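Local structure of histone-lysine N-methyltransferase SETMAR (Homo sapiens, 3BO5) at residues A36-T41 with G206-H211; I63-P68 with L108-D113. The protein dimethylates a lysine of histone H3 through the SET methyltransferase domain described here and, fused to an Hsmar1 transposase, takes part in DNA double-strand break repair. The protein carries 2 engineered substitutions. All coordinates share one frame; numbering follows the deposited sequence. Where two conformers were deposited one is given.

Contact 1: A36-T41 with G206-H211; sequences APFQYT and GRFLNH. With SAH (S-adenosyl-L-homocysteine), chain F.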
loop_
_atom_site.group_PDB
_atom_site.type_symbol
_atom_site.label_atom_id
_atom_site.label_comp_id
_atom_site.label_asym_id
_atom_site.label_seq_id
_atom_site.Cartn_x
_atom_site.Cartn_y
_atom_site.Cartn_z
ATOM N N ALA A 36 14.673 13.217 0.372
ATOM C CA ALA A 36 15.879 12.383 0.308
ATOM C C ALA A 36 15.803 11.300 -0.768
ATOM O O ALA A 36 14.815 10.566 -0.864
ATOM C CB ALA A 36 16.148 11.755 1.627
ATOM N N PRO A 37 16.819 11.205 -1.604
ATOM C CA PRO A 37 16.850 10.236 -2.672
ATOM C C PRO A 37 16.598 8.792 -2.277
ATOM O O PRO A 37 17.052 8.325 -1.227
ATOM C CB PRO A 37 18.297 10.377 -3.187
ATOM C CG PRO A 37 18.550 11.831 -2.971
ATOM C CD PRO A 37 17.994 12.106 -1.638
ATOM N N PHE A 38 15.839 8.083 -3.117
ATOM C CA PHE A 38 15.693 6.652 -2.985
ATOM C C PHE A 38 15.558 6.054 -4.367
ATOM O O PHE A 38 15.409 6.823 -5.349
ATOM C CB PHE A 38 14.468 6.272 -2.134
ATOM C CG PHE A 38 13.181 6.732 -2.759
ATOM C CD1 PHE A 38 12.340 5.807 -3.381
ATOM C CD2 PHE A 38 12.872 8.084 -2.751
ATOM C CE1 PHE A 38 11.165 6.254 -4.050
ATOM C CE2 PHE A 38 11.703 8.540 -3.377
ATOM C CZ PHE A 38 10.888 7.598 -4.022
ATOM N N GLN A 39 15.607 4.722 -4.471
ATOM C CA GLN A 39 15.419 4.096 -5.779
ATOM C C GLN A 39 13.942 3.794 -6.016
ATOM O O GLN A 39 13.353 3.022 -5.303
ATOM C CB GLN A 39 16.124 2.779 -5.890
ATOM C CG GLN A 39 17.619 2.844 -5.818
ATOM C CD GLN A 39 18.249 1.483 -6.091
ATOM O OE1 GLN A 39 17.712 0.642 -6.849
ATOM N NE2 GLN A 39 19.390 1.256 -5.459
ATOM N N TYR A 40 13.348 4.433 -7.009
ATOM C CA TYR A 40 11.936 4.181 -7.222
ATOM C C TYR A 40 11.653 2.822 -7.819
ATOM O O TYR A 40 12.345 2.397 -8.776
ATOM C CB TYR A 40 11.388 5.280 -8.161
ATOM C CG TYR A 40 9.867 5.286 -8.039
ATOM C CD1 TYR A 40 9.249 6.039 -7.031
ATOM C CD2 TYR A 40 9.042 4.433 -8.827
ATOM C CE1 TYR A 40 7.881 5.985 -6.831
ATOM C CE2 TYR A 40 7.665 4.331 -8.598
ATOM C CZ TYR A 40 7.091 5.143 -7.579
ATOM O OH TYR A 40 5.760 5.131 -7.273
ATOM N N THR A 41 10.592 2.159 -7.327
ATOM C CA THR A 41 10.035 1.014 -8.007
ATOM C C THR A 41 8.547 1.092 -7.913
ATOM O O THR A 41 8.020 1.447 -6.839
ATOM C CB THR A 41 10.515 -0.310 -7.376
ATOM O OG1 THR A 41 9.893 -1.408 -8.063
ATOM C CG2 THR A 41 10.166 -0.450 -5.851
ATOM N N GLY A 206 4.113 5.020 -2.081
ATOM C CA GLY A 206 3.442 4.769 -0.822
ATOM C C GLY A 206 4.312 4.988 0.402
ATOM O O GLY A 206 3.795 5.174 1.526
ATOM N N ARG A 207 5.630 4.937 0.209
ATOM C CA ARG A 207 6.567 5.167 1.325
ATOM C C ARG A 207 6.342 6.548 1.934
ATOM O O ARG A 207 6.730 6.777 3.077
ATOM C CB ARG A 207 8.045 5.012 0.901
ATOM C CG ARG A 207 8.461 6.176 -0.019
ATOM C CD ARG A 207 9.682 5.841 -0.763
ATOM N NE ARG A 207 10.843 5.608 0.107
ATOM C CZ ARG A 207 11.588 6.601 0.628
ATOM N NH1 ARG A 207 11.222 7.889 0.435
ATOM N NH2 ARG A 207 12.727 6.333 1.352
ATOM N N PHE A 208 5.737 7.490 1.171
ATOM C CA PHE A 208 5.544 8.843 1.736
ATOM C C PHE A 208 4.276 9.038 2.538
ATOM O O PHE A 208 4.052 10.104 3.087
ATOM C CB PHE A 208 5.574 9.875 0.604
ATOM C CG PHE A 208 6.957 10.036 0.025
ATOM C CD1 PHE A 208 7.960 10.677 0.784
ATOM C CD2 PHE A 208 7.273 9.545 -1.249
ATOM C CE1 PHE A 208 9.263 10.792 0.267
ATOM C CE2 PHE A 208 8.580 9.656 -1.758
ATOM C CZ PHE A 208 9.565 10.334 -1.003
ATOM N N LEU A 209 3.457 7.992 2.649
ATOM C CA LEU A 209 2.216 8.117 3.408
ATOM C C LEU A 209 2.455 8.232 4.883
ATOM O O LEU A 209 3.042 7.302 5.497
ATOM C CB LEU A 209 1.368 6.910 3.192
ATOM C CG LEU A 209 0.847 6.821 1.740
ATOM C CD1 LEU A 209 0.350 5.376 1.463
ATOM C CD2 LEU A 209 -0.206 7.918 1.406
ATOM N N ASN A 210 1.991 9.347 5.446
ATOM C CA ASN A 210 2.064 9.470 6.905
ATOM C C ASN A 210 0.956 8.711 7.623
ATOM O O ASN A 210 -0.045 8.269 7.023
ATOM C CB ASN A 210 2.120 10.970 7.273
ATOM C CG ASN A 210 3.444 11.560 6.922
ATOM O OD1 ASN A 210 4.483 10.952 7.162
ATOM N ND2 ASN A 210 3.430 12.786 6.381
ATOM N N HIS A 211 1.153 8.505 8.940
ATOM C CA HIS A 211 0.134 7.868 9.725
ATOM C C HIS A 211 -0.926 8.881 10.150
ATOM O O HIS A 211 -0.674 10.014 10.425
ATOM C CB HIS A 211 0.814 7.476 11.073
ATOM C CG HIS A 211 -0.156 7.062 12.106
ATOM N ND1 HIS A 211 -0.817 5.850 12.058
ATOM C CD2 HIS A 211 -0.610 7.707 13.215
ATOM C CE1 HIS A 211 -1.650 5.772 13.095
ATOM N NE2 HIS A 211 -1.561 6.909 13.790
HETATM N N SAH F . 7.394 11.553 6.733
HETATM C CA SAH F . 8.120 10.452 6.021
HETATM C CB SAH F . 7.165 9.561 5.191
HETATM C CG SAH F . 6.466 8.559 6.128
HETATM S SD SAH F . 7.628 7.331 6.791
HETATM C C SAH F . 9.227 11.084 5.146
HETATM O O SAH F . 9.504 12.275 5.251
HETATM O OXT SAH F . 9.821 10.324 4.315
HETATM C "C5'" SAH F . 7.207 7.415 8.543
HETATM C "C4'" SAH F . 7.808 8.604 9.288
HETATM O "O4'" SAH F . 7.089 9.809 9.008
HETATM C "C3'" SAH F . 7.722 8.473 10.780
HETATM O "O3'" SAH F . 8.837 7.695 11.296
HETATM C "C2'" SAH F . 7.750 9.892 11.268
HETATM O "O2'" SAH F . 9.046 10.496 11.101
HETATM C "C1'" SAH F . 6.883 10.560 10.220
HETATM N N9 SAH F . 5.439 10.461 10.515
HETATM C C8 SAH F . 4.459 9.785 9.793
HETATM N N7 SAH F . 3.286 10.026 10.347
HETATM C C5 SAH F . 3.452 10.868 11.388
HETATM C C6 SAH F . 2.525 11.389 12.315
HETATM N N6 SAH F . 1.201 11.224 12.284
HETATM N N1 SAH F . 3.086 12.186 13.308
HETATM C C2 SAH F . 4.422 12.430 13.373
HETATM N N3 SAH F . 5.361 11.963 12.476
HETATM C C4 SAH F . 4.816 11.130 11.545
HETATM O O HOH W 1 13.126 9.906 0.987
#

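Contact 2: I63-P68 with L108-D113; sequences ICVKTP and LCRCSD. With ZN (zinc ion), chain D; ZN (zinc ion), chain B; ZN (zinc ion), chain C.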
loop_
_atom_site.group_PDB
_atom_site.type_symbol
_atom_site.label_atom_id
_atom_site.label_comp_id
_atom_site.label_asym_id
_atom_site.label_seq_id
_atom_site.Cartn_x
_atom_site.Cartn_y
_atom_site.Cartn_z
ATOM N N ILE A 63 -10.838 -19.597 -15.293
ATOM C CA ILE A 63 -11.022 -20.170 -16.619
ATOM C C ILE A 63 -11.985 -19.400 -17.491
ATOM O O ILE A 63 -12.296 -19.849 -18.584
ATOM C CB ILE A 63 -11.514 -21.639 -16.550
ATOM C CG1 ILE A 63 -12.905 -21.734 -15.941
ATOM C CG2 ILE A 63 -10.485 -22.508 -15.786
ATOM C CD1 ILE A 63 -13.528 -23.177 -15.967
ATOM N N CYS A 64 -12.368 -18.219 -17.065
ATOM C CA CYS A 64 -13.410 -17.477 -17.763
ATOM C C CYS A 64 -12.815 -16.952 -19.024
ATOM O O CYS A 64 -11.681 -16.418 -19.020
ATOM C CB CYS A 64 -13.798 -16.282 -16.917
ATOM S SG CYS A 64 -14.135 -16.755 -15.220
ATOM N N VAL A 65 -13.478 -17.219 -20.137
ATOM C CA VAL A 65 -13.039 -16.556 -21.370
ATOM C C VAL A 65 -14.231 -16.166 -22.206
ATOM O O VAL A 65 -14.237 -15.052 -22.780
ATOM C CB VAL A 65 -12.076 -17.398 -22.193
ATOM C CG1 VAL A 65 -12.727 -18.755 -22.601
ATOM C CG2 VAL A 65 -11.525 -16.509 -23.417
ATOM N N LYS A 66 -15.306 -16.958 -22.121
ATOM C CA LYS A 66 -16.435 -16.676 -23.014
ATOM C C LYS A 66 -17.333 -15.599 -22.459
ATOM O O LYS A 66 -18.052 -14.979 -23.199
ATOM C CB LYS A 66 -17.249 -17.937 -23.211
ATOM C CG LYS A 66 -16.522 -19.007 -24.045
ATOM C CD LYS A 66 -17.425 -20.128 -24.464
ATOM C CE LYS A 66 -17.865 -20.977 -23.335
ATOM N NZ LYS A 66 -18.048 -22.375 -23.866
ATOM N N THR A 67 -17.365 -15.437 -21.146
ATOM C CA THR A 67 -18.278 -14.435 -20.535
ATOM C C THR A 67 -17.515 -13.781 -19.409
ATOM O O THR A 67 -16.489 -14.342 -18.989
ATOM C CB THR A 67 -19.580 -15.094 -19.928
ATOM O OG1 THR A 67 -19.203 -16.069 -18.958
ATOM C CG2 THR A 67 -20.385 -15.789 -21.035
ATOM N N PRO A 68 -17.981 -12.635 -18.925
ATOM C CA PRO A 68 -17.232 -11.948 -17.878
ATOM C C PRO A 68 -17.082 -12.779 -16.598
ATOM O O PRO A 68 -17.860 -13.685 -16.263
ATOM C CB PRO A 68 -18.085 -10.704 -17.575
ATOM C CG PRO A 68 -18.757 -10.429 -18.966
ATOM C CD PRO A 68 -19.112 -11.810 -19.448
ATOM N N LEU A 108 -2.508 -14.675 -16.168
ATOM C CA LEU A 108 -2.907 -15.937 -16.749
ATOM C C LEU A 108 -4.394 -16.100 -16.978
ATOM O O LEU A 108 -4.842 -17.093 -17.664
ATOM C CB LEU A 108 -2.397 -17.074 -15.906
ATOM C CG LEU A 108 -0.867 -17.055 -15.827
ATOM C CD1 LEU A 108 -0.587 -18.317 -15.025
ATOM C CD2 LEU A 108 -0.163 -17.048 -17.199
ATOM N N CYS A 109 -5.206 -15.231 -16.370
ATOM C CA CYS A 109 -6.647 -15.259 -16.578
ATOM C C CYS A 109 -6.895 -14.862 -18.048
ATOM O O CYS A 109 -6.321 -13.896 -18.492
ATOM C CB CYS A 109 -7.327 -14.260 -15.594
ATOM S SG CYS A 109 -7.148 -14.779 -13.885
ATOM N N ARG A 110 -7.856 -15.520 -18.703
ATOM C CA ARG A 110 -8.068 -15.171 -20.089
ATOM C C ARG A 110 -9.156 -14.159 -20.262
ATOM O O ARG A 110 -9.370 -13.707 -21.394
ATOM C CB ARG A 110 -8.369 -16.404 -20.898
ATOM C CG ARG A 110 -7.094 -17.198 -21.086
ATOM C CD ARG A 110 -7.358 -18.672 -21.050
ATOM N NE ARG A 110 -8.088 -19.024 -22.244
ATOM C CZ ARG A 110 -8.502 -20.248 -22.538
ATOM N NH1 ARG A 110 -9.181 -20.449 -23.668
ATOM N NH2 ARG A 110 -8.246 -21.245 -21.707
ATOM N N CYS A 111 -9.779 -13.729 -19.149
ATOM C CA CYS A 111 -10.649 -12.558 -19.255
ATOM C C CYS A 111 -9.897 -11.347 -19.800
ATOM O O CYS A 111 -8.651 -11.256 -19.699
ATOM C CB CYS A 111 -11.290 -12.215 -17.896
ATOM S SG CYS A 111 -9.944 -11.929 -16.667
ATOM N N SER A 112 -10.606 -10.378 -20.361
ATOM C CA SER A 112 -9.924 -9.250 -20.971
ATOM C C SER A 112 -9.345 -8.326 -19.951
ATOM O O SER A 112 -9.663 -8.411 -18.728
ATOM C CB SER A 112 -10.843 -8.425 -21.861
ATOM O OG SER A 112 -11.637 -7.581 -21.077
ATOM N N ASP A 113 -8.524 -7.392 -20.420
ATOM C CA ASP A 113 -7.936 -6.477 -19.455
ATOM C C ASP A 113 -9.000 -5.497 -18.918
ATOM O O ASP A 113 -8.749 -4.744 -17.966
ATOM C CB ASP A 113 -6.631 -5.823 -19.963
ATOM C CG ASP A 113 -5.408 -6.800 -19.961
ATOM O OD1 ASP A 113 -4.613 -6.706 -20.918
ATOM O OD2 ASP A 113 -5.208 -7.630 -19.014
HETATM ZN ZN ZN D . -12.789 -15.261 -14.039
HETATM ZN ZN ZN B . -9.319 -14.466 -12.977
HETATM ZN ZN ZN C . -11.331 -11.661 -14.854
HETATM O O HOH W 2 -9.281 -17.743 -18.341
HETATM O O HOH W 3 -11.471 -13.141 -22.696
#

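Contact 1: A36-T41 with G206-H211
F38 and R207 meet where the extended segment 36-41, a strand only at 39-40, passes the end of a 3-10 segment at 206-208, closed by L209 N to G206 O, without a direct hydrogen bond between the two. The turn belongs to the SET domain, and R207-H211 line the S-adenosyl-L-homocysteine pocket. The guanidinium of R207 lies flat on one face of the F38 ring, the planes only 6° apart, and R207 CZ stands 4.1 Å from the F38 ring centroid, a cation-pi stack; Y179 is a further cation-pi partner. R207 CD adds a CH-pi contact over the same F38 face. The chain of R207 bends at chi3 (-62°), which lets both its CD and its guanidinium lie along the ring. Hydrogen bonds from NE to P199 O and from NH2 to T200 O fix the rotation of this flat group. On F38, CE2 comes to 3.7 Å from F208 CZ, at the edge of the F208 ring; the two ring planes are steeply inclined. With alanine in place of F38, the R207 guanidinium would probably lose the ring stacked on one of its faces, and F208 its edge neighbour. Farther along, H211 N donates to SAH N7 and H211 O accepts from SAH N6. The remaining guanidinium nitrogen reaches 36-41 through one water, which accepts from R207 NH1 at 2.8 Å and donates to A36 O at 2.6 Å.

Contact 2: I63-P68 with L108-D113
C64 and C111 bring two irregular loops of the pre-SET domain together at its triangular three-zinc cluster, with V65 CA and C111 CA 5.1 Å apart. The firm side is the metal side. C64 SG, C109 SG and C111 SG each bind a different zinc ion, at 2.3, 2.4 and 2.3 Å respectively, and C62, C69 and C105, each shared between two of the ions, tie the three sites into one cluster. C111 SG sits between its backbone N and carbonyl carbon (chi1 58°), which carries the sulfur to its zinc ion. C64 O packs against the R110-C111 peptide, 3.3 Å from C111 N but at too poor an angle for a hydrogen bond. Away from the metals the loops meet more loosely. A water bridges them, donating to C64 O and accepting from R110 N at 2.7 Å. A second water donates to R110 O and only weakly to V65 O. On this exposed flank V65 CG2 lies 4.0 Å from R110 CB, while V65 CG1 stands over one face of the R110 guanidinium, a thin apolar cover. Neither loop has regular structure: 63-68 lies between strands 45-46 and 102-103, whereas the loop holding 108-113 runs from strand 102-103 to strand 128-132.

The centre of contact 1, a buried contact, lies about 11 Å from that of the chain, whereas the centre of contact 2, which is only partly buried, lies about 26 Å from it, on the opposite side. The two contact centres are 35 Å apart and their nearest atoms about 20 Å, so they do not touch. In sequence, both segments of contact 2 fall between those of contact 1. Contact 1 joins a pre-SET segment to the SET domain by aromatic and cation-pi packing beside the bound S-adenosyl-L-homocysteine; contact 2 stays within the pre-SET region, where zinc-thiolate bonds hold the loops together. Water joins a guanidinium to a backbone carbonyl in contact 1, but backbone to backbone in contact 2.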